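Local coordinates for agglutinin alpha chain (Maclura pomifera, PDB 3LLZ), which is a galactose-specific jacalin-family lectin that binds the T-antigen disaccharide Gal-beta1,3-GalNAc, at residues V66-Y71 against L84-N89; Y78-S83 against W123-S128. All coordinates share one frame; numbering follows the deposited sequence.

Interaction 1. Residues V66-Y71 against L84-N89; sequences VEVSGY and LTFKTN
Val-68 and Phe-86 face each other as a non-hydrogen-bonded pair in the antiparallel hairpin formed by strands 65-75 and 78-88, and their side chains lie side by side on the buried face of the sheet. Val-68 CG2 sits obliquely against the Phe-86 ring, 3.8 Å from CD2, while CG1, anti to the backbone N (chi1 177°), meets CE2 of the same ring. Leu-84 extends this apolar face, its CD2 reaching 4.4 Å from Val-68 CG1; opposite it Gly-70 has no side chain, consistent with the close approach of the backbones there, Gly-70 CA to Leu-84 CA being 4.2 Å. The other face is looser and wetter. Glu-67 and Lys-87 touch through their CB atoms, yet their extended chains do not form a salt bridge: Glu-67 OE1 and Lys-87 NZ stay 4.8 Å apart. A water there bonds Ser-69 OG and donates to Thr-85 O, an oxygen that also accepts from Ser-69 N. At the far end a classic beta bulge sets Val-66 and Glu-67 against Lys-87, whose O takes a short bond from Val-66 N (2.7 Å) and a longer, more bent one from Glu-67 N (3.2 Å). Strand 102-108 flanks the hairpin beside Val-66 and Val-68, strand 92-97 lies beyond Thr-85 and Thr-88, and strand 124-132 packs on the apolar face, with Ile-129 against Val-68.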
loop_
_atom_site.group_PDB
_atom_site.type_symbol
_atom_site.label_atom_id
_atom_site.label_comp_id
_atom_site.label_asym_id
_atom_site.label_seq_id
_atom_site.Cartn_x
_atom_site.Cartn_y
_atom_site.Cartn_z
ATOM N N VAL A 66 -5.430 7.527 16.571
ATOM C CA VAL A 66 -4.075 7.962 16.247
ATOM C C VAL A 66 -3.043 7.299 17.154
ATOM O O VAL A 66 -1.839 7.434 16.946
ATOM C CB VAL A 66 -3.926 9.500 16.323
ATOM C CG1 VAL A 66 -4.871 10.158 15.324
ATOM C CG2 VAL A 66 -4.191 9.994 17.737
ATOM N N GLU A 67 -3.517 6.589 18.173
ATOM C CA GLU A 67 -2.618 5.866 19.064
ATOM C C GLU A 67 -3.333 4.850 19.939
ATOM O O GLU A 67 -4.412 5.115 20.466
ATOM C CB GLU A 67 -1.835 6.816 19.982
ATOM C CG GLU A 67 -0.783 6.072 20.815
ATOM C CD GLU A 67 0.047 6.971 21.715
ATOM O OE1 GLU A 67 0.213 8.164 21.393
ATOM O OE2 GLU A 67 0.555 6.472 22.741
ATOM N N VAL A 68 -2.721 3.679 20.066
ATOM C CA VAL A 68 -3.235 2.630 20.932
ATOM C C VAL A 68 -2.085 2.357 21.888
ATOM O O VAL A 68 -0.942 2.190 21.460
ATOM C CB VAL A 68 -3.561 1.325 20.169
ATOM C CG1 VAL A 68 -4.018 0.246 21.160
ATOM C CG2 VAL A 68 -4.643 1.581 19.142
ATOM N N SER A 69 -2.377 2.337 23.182
ATOM C CA SER A 69 -1.349 2.079 24.178
ATOM C C SER A 69 -1.974 1.285 25.309
ATOM O O SER A 69 -3.190 1.113 25.358
ATOM C CB SER A 69 -0.767 3.397 24.713
ATOM O OG SER A 69 -1.762 4.199 25.330
ATOM N N GLY A 70 -1.142 0.798 26.219
ATOM C CA GLY A 70 -1.673 0.030 27.325
ATOM C C GLY A 70 -0.581 -0.604 28.147
ATOM O O GLY A 70 0.586 -0.221 28.057
ATOM N N TYR A 71 -0.968 -1.583 28.957
ATOM C CA TYR A 71 -0.026 -2.285 29.811
ATOM C C TYR A 71 -0.172 -3.789 29.678
ATOM O O TYR A 71 -1.276 -4.302 29.489
ATOM C CB TYR A 71 -0.234 -1.899 31.277
ATOM C CG TYR A 71 0.372 -0.570 31.651
ATOM C CD1 TYR A 71 -0.293 0.626 31.387
ATOM C CD2 TYR A 71 1.628 -0.509 32.246
ATOM C CE1 TYR A 71 0.283 1.854 31.710
ATOM C CE2 TYR A 71 2.212 0.709 32.570
ATOM C CZ TYR A 71 1.536 1.884 32.300
ATOM O OH TYR A 71 2.119 3.089 32.622
ATOM N N LEU A 84 -5.855 -0.771 28.299
ATOM C CA LEU A 84 -5.879 -0.213 26.952
ATOM C C LEU A 84 -6.342 1.234 26.951
ATOM O O LEU A 84 -7.207 1.628 27.737
ATOM C CB LEU A 84 -6.818 -1.018 26.048
ATOM C CG LEU A 84 -6.361 -2.389 25.553
ATOM C CD1 LEU A 84 -7.533 -3.070 24.861
ATOM C CD2 LEU A 84 -5.184 -2.242 24.598
ATOM N N THR A 85 -5.754 2.019 26.058
ATOM C CA THR A 85 -6.110 3.417 25.891
ATOM C C THR A 85 -6.162 3.679 24.393
ATOM O O THR A 85 -5.235 3.322 23.667
ATOM C CB THR A 85 -5.059 4.357 26.505
ATOM O OG1 THR A 85 -4.987 4.140 27.920
ATOM C CG2 THR A 85 -5.430 5.810 26.242
ATOM N N PHE A 86 -7.251 4.282 23.932
ATOM C CA PHE A 86 -7.393 4.603 22.518
ATOM C C PHE A 86 -7.490 6.109 22.346
ATOM O O PHE A 86 -8.457 6.729 22.785
ATOM C CB PHE A 86 -8.644 3.950 21.919
ATOM C CG PHE A 86 -8.565 2.454 21.817
ATOM C CD1 PHE A 86 -8.986 1.645 22.867
ATOM C CD2 PHE A 86 -8.059 1.850 20.669
ATOM C CE1 PHE A 86 -8.906 0.256 22.775
ATOM C CE2 PHE A 86 -7.974 0.461 20.567
ATOM C CZ PHE A 86 -8.399 -0.338 21.623
ATOM N N LYS A 87 -6.480 6.695 21.716
ATOM C CA LYS A 87 -6.465 8.129 21.475
ATOM C C LYS A 87 -6.856 8.392 20.026
ATOM O O LYS A 87 -6.311 7.772 19.113
ATOM C CB LYS A 87 -5.067 8.691 21.739
ATOM C CG LYS A 87 -4.934 10.185 21.482
ATOM C CD LYS A 87 -3.500 10.648 21.697
ATOM C CE LYS A 87 -3.318 12.101 21.298
ATOM N NZ LYS A 87 -1.897 12.528 21.441
ATOM N N THR A 88 -7.815 9.286 19.813
ATOM C CA THR A 88 -8.218 9.624 18.454
ATOM C C THR A 88 -7.801 11.063 18.210
ATOM O O THR A 88 -7.216 11.701 19.084
ATOM C CB THR A 88 -9.743 9.507 18.239
ATOM O OG1 THR A 88 -10.417 10.564 18.934
ATOM C CG2 THR A 88 -10.248 8.165 18.750
ATOM N N ASN A 89 -8.089 11.572 17.020
ATOM C CA ASN A 89 -7.740 12.945 16.692
ATOM C C ASN A 89 -8.687 13.912 17.399
ATOM O O ASN A 89 -8.472 15.123 17.389
ATOM C CB ASN A 89 -7.797 13.149 15.172
ATOM C CG ASN A 89 -9.146 12.785 14.579
ATOM O OD1 ASN A 89 -9.723 11.747 14.905
ATOM N ND2 ASN A 89 -9.649 13.633 13.693
HETATM O O HOH W 1 -3.095 5.738 23.464
#

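Interaction 2. Residues Y78-S83 against W123-S128. With NGA (2-acetamido-2-deoxy-beta-D-galactopyranose), chain C; GAL (beta-D-galactopyranose), chain B.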
loop_
_atom_site.group_PDB
_atom_site.type_symbol
_atom_site.label_atom_id
_atom_site.label_comp_id
_atom_site.label_asym_id
_atom_site.label_seq_id
_atom_site.Cartn_x
_atom_site.Cartn_y
_atom_site.Cartn_z
ATOM N N TYR A 78 -0.612 -15.815 33.718
ATOM C CA TYR A 78 -0.690 -15.615 32.275
ATOM C C TYR A 78 -0.341 -14.181 31.894
ATOM O O TYR A 78 -0.822 -13.241 32.518
ATOM C CB TYR A 78 -2.101 -15.941 31.763
ATOM C CG TYR A 78 -2.438 -17.413 31.773
ATOM C CD1 TYR A 78 -3.199 -17.974 32.799
ATOM C CD2 TYR A 78 -1.991 -18.250 30.753
ATOM C CE1 TYR A 78 -3.510 -19.336 32.801
ATOM C CE2 TYR A 78 -2.294 -19.610 30.748
ATOM C CZ TYR A 78 -3.053 -20.142 31.771
ATOM O OH TYR A 78 -3.361 -21.483 31.751
ATOM N N THR A 79 0.491 -14.022 30.869
ATOM C CA THR A 79 0.875 -12.689 30.409
ATOM C C THR A 79 -0.240 -12.197 29.501
ATOM O O THR A 79 -0.485 -12.769 28.440
ATOM C CB THR A 79 2.199 -12.722 29.625
ATOM O OG1 THR A 79 3.232 -13.264 30.457
ATOM C CG2 THR A 79 2.594 -11.313 29.197
ATOM N N VAL A 80 -0.915 -11.136 29.922
ATOM C CA VAL A 80 -2.042 -10.610 29.169
ATOM C C VAL A 80 -2.054 -9.096 29.080
ATOM O O VAL A 80 -1.247 -8.415 29.716
ATOM C CB VAL A 80 -3.374 -11.062 29.809
ATOM C CG1 VAL A 80 -3.475 -12.580 29.782
ATOM C CG2 VAL A 80 -3.459 -10.546 31.247
ATOM N N ILE A 81 -2.969 -8.575 28.271
ATOM C CA ILE A 81 -3.119 -7.134 28.122
ATOM C C ILE A 81 -3.999 -6.714 29.292
ATOM O O ILE A 81 -5.177 -7.079 29.366
ATOM C CB ILE A 81 -3.796 -6.767 26.777
ATOM C CG1 ILE A 81 -2.900 -7.178 25.602
ATOM C CG2 ILE A 81 -4.032 -5.265 26.707
ATOM C CD1 ILE A 81 -2.618 -8.647 25.514
ATOM N N ARG A 82 -3.419 -5.959 30.218
ATOM C CA ARG A 82 -4.148 -5.534 31.405
ATOM C C ARG A 82 -4.859 -4.200 31.280
ATOM O O ARG A 82 -5.803 -3.927 32.021
ATOM C CB ARG A 82 -3.204 -5.498 32.604
ATOM C CG ARG A 82 -2.438 -6.791 32.815
ATOM C CD ARG A 82 -1.878 -6.859 34.219
ATOM N NE ARG A 82 -2.951 -6.936 35.204
ATOM C CZ ARG A 82 -2.763 -6.871 36.519
ATOM N NH1 ARG A 82 -1.539 -6.725 37.008
ATOM N NH2 ARG A 82 -3.798 -6.959 37.343
ATOM N N SER A 83 -4.411 -3.368 30.347
ATOM C CA SER A 83 -5.025 -2.065 30.160
ATOM C C SER A 83 -4.902 -1.598 28.718
ATOM O O SER A 83 -3.970 -1.984 28.009
ATOM C CB SER A 83 -4.369 -1.039 31.091
ATOM O OG SER A 83 -4.960 0.237 30.944
ATOM N N TRP A 123 -8.625 -13.764 29.507
ATOM C CA TRP A 123 -8.337 -12.367 29.198
ATOM C C TRP A 123 -7.699 -12.253 27.822
ATOM O O TRP A 123 -7.357 -13.260 27.195
ATOM C CB TRP A 123 -7.388 -11.789 30.253
ATOM C CG TRP A 123 -7.923 -11.970 31.629
ATOM C CD1 TRP A 123 -8.982 -11.317 32.183
ATOM C CD2 TRP A 123 -7.519 -12.964 32.580
ATOM N NE1 TRP A 123 -9.275 -11.848 33.419
ATOM C CE2 TRP A 123 -8.392 -12.861 33.686
ATOM C CE3 TRP A 123 -6.509 -13.936 32.601
ATOM C CZ2 TRP A 123 -8.285 -13.697 34.806
ATOM C CZ3 TRP A 123 -6.404 -14.768 33.716
ATOM C CH2 TRP A 123 -7.290 -14.640 34.801
ATOM N N LEU A 124 -7.555 -11.019 27.355
ATOM C CA LEU A 124 -6.926 -10.755 26.064
ATOM C C LEU A 124 -5.456 -11.133 26.204
ATOM O O LEU A 124 -4.695 -10.454 26.893
ATOM C CB LEU A 124 -7.072 -9.271 25.721
ATOM C CG LEU A 124 -6.401 -8.774 24.440
ATOM C CD1 LEU A 124 -6.928 -9.539 23.233
ATOM C CD2 LEU A 124 -6.673 -7.281 24.293
ATOM N N ASP A 125 -5.056 -12.221 25.557
ATOM C CA ASP A 125 -3.681 -12.702 25.651
ATOM C C ASP A 125 -2.689 -11.798 24.942
ATOM O O ASP A 125 -1.616 -11.486 25.466
ATOM C CB ASP A 125 -3.573 -14.106 25.063
ATOM C CG ASP A 125 -4.522 -15.080 25.717
ATOM O OD1 ASP A 125 -4.457 -15.230 26.957
ATOM O OD2 ASP A 125 -5.326 -15.694 24.990
ATOM N N TYR A 126 -3.056 -11.394 23.736
ATOM C CA TYR A 126 -2.214 -10.539 22.922
ATOM C C TYR A 126 -3.031 -10.104 21.723
ATOM O O TYR A 126 -4.106 -10.638 21.471
ATOM C CB TYR A 126 -0.969 -11.302 22.446
ATOM C CG TYR A 126 -1.252 -12.588 21.690
ATOM C CD1 TYR A 126 -1.147 -13.828 22.321
ATOM C CD2 TYR A 126 -1.621 -12.564 20.343
ATOM C CE1 TYR A 126 -1.400 -15.015 21.630
ATOM C CE2 TYR A 126 -1.877 -13.746 19.644
ATOM C CZ TYR A 126 -1.765 -14.965 20.295
ATOM O OH TYR A 126 -2.027 -16.135 19.612
ATOM N N PHE A 127 -2.529 -9.120 20.989
ATOM C CA PHE A 127 -3.230 -8.664 19.804
ATOM C C PHE A 127 -2.268 -7.969 18.862
ATOM O O PHE A 127 -1.201 -7.504 19.271
ATOM C CB PHE A 127 -4.378 -7.715 20.173
ATOM C CG PHE A 127 -3.928 -6.348 20.607
ATOM C CD1 PHE A 127 -3.849 -5.305 19.690
ATOM C CD2 PHE A 127 -3.579 -6.106 21.931
ATOM C CE1 PHE A 127 -3.427 -4.034 20.088
ATOM C CE2 PHE A 127 -3.156 -4.844 22.338
ATOM C CZ PHE A 127 -3.081 -3.805 21.415
ATOM N N SER A 128 -2.651 -7.941 17.592
ATOM C CA SER A 128 -1.874 -7.286 16.554
ATOM C C SER A 128 -2.818 -6.337 15.834
ATOM O O SER A 128 -4.043 -6.479 15.908
ATOM C CB SER A 128 -1.285 -8.310 15.583
ATOM O OG SER A 128 -0.325 -9.123 16.246
HETATM C C1 NGA C . -6.930 -19.753 29.369
HETATM C C2 NGA C . -6.294 -20.206 28.042
HETATM C C3 NGA C . -4.821 -19.817 28.073
HETATM C C4 NGA C . -4.714 -18.294 28.227
HETATM C C5 NGA C . -5.402 -17.902 29.549
HETATM C C6 NGA C . -5.378 -16.410 29.869
HETATM C C7 NGA C . -6.890 -22.139 26.739
HETATM C C8 NGA C . -7.102 -23.641 26.673
HETATM N N2 NGA C . -6.437 -21.640 27.886
HETATM O O1 NGA C . -8.279 -20.051 29.369
HETATM O O3 NGA C . -4.096 -20.306 26.910
HETATM O O4 NGA C . -5.365 -17.654 27.137
HETATM O O5 NGA C . -6.789 -18.329 29.543
HETATM O O6 NGA C . -6.272 -15.667 29.046
HETATM O O7 NGA C . -7.132 -21.441 25.756
HETATM C C1 GAL B . -2.973 -21.033 27.307
HETATM C C2 GAL B . -2.998 -21.486 25.826
HETATM C C3 GAL B . -1.659 -22.126 25.440
HETATM C C4 GAL B . -0.455 -21.268 25.875
HETATM C C5 GAL B . -0.617 -20.767 27.319
HETATM C C6 GAL B . 0.445 -19.764 27.721
HETATM O O2 GAL B . -4.040 -22.428 25.616
HETATM O O3 GAL B . -1.596 -22.357 24.040
HETATM O O4 GAL B . -0.305 -20.159 25.002
HETATM O O5 GAL B . -1.892 -20.118 27.480
HETATM O O6 GAL B . 1.588 -20.418 28.250
HETATM O O HOH W 2 -2.064 -15.315 28.265
#
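Asp-125 OD1 is gripped by three donors: O4 of the N-acetylgalactosamine at 2.6 Å, O6 of the same sugar at 2.8 Å, and a water that also donates to Thr-79 O. This is the sugar site of the beta-prism fold of jacalin-type lectins, made here where the start of strand 78-88 meets the start of strand 124-132. Trp-123 N adds a nearly straight bond to the sugar O6 (3.1 Å), so that hydroxyl donates to the carboxylate and accepts from the backbone. The second carboxylate oxygen, OD2, is hydrogen-bonded to Ser-119 OG, a second-shell contact that helps fix the rotation of the carboxylate, and Gly-1 N and Tyr-122 N also hydrogen-bond to the sugar. Tyr-78 adds an apolar surface: one face of its ring stacks against the sugar, with C5 over the ring centre and 3.5 Å above its plane, a CH-pi arrangement, while the galactose passes the ring edge, its O5 3.3 Å from Tyr-78 CE2. Behind the site the strands meet at a steep 76° and share a single backbone bond, Ile-81 N to Leu-124 O. Val-80 CG1 rests on Trp-123 CB, and Ile-81 CB meets Leu-124 CD2. The Phe-127 side chain crosses that of Ile-81 at about a right angle; Ile-81 CG1, anti to the carbonyl carbon (chi1 -65°), is met by the edge of the Phe-127 ring at CD2, 3.9 Å away.

Interactions 1 and 2 lie about 15 Å apart, centre to centre, and share strand 78-88: its first half, 78-83, meets strand 124-132, and its second half, 84-88, pairs with strand 65-75. Along the chain the segments alternate, 66-71, 78-83, 84-89, 123-128. They adjoin where Tyr-71 probably forms backbone hydrogen bonds with Arg-82 and Ser-83, a classic bulge, and where Leu-84 CD2 packs on Phe-127 CE2 at 4.0 Å. Interaction 1 thus lies within one sheet, whereas interaction 2 joins that sheet to the one holding strand 124-132. One strand therefore runs from the sugar-binding end into the body of the lectin domain.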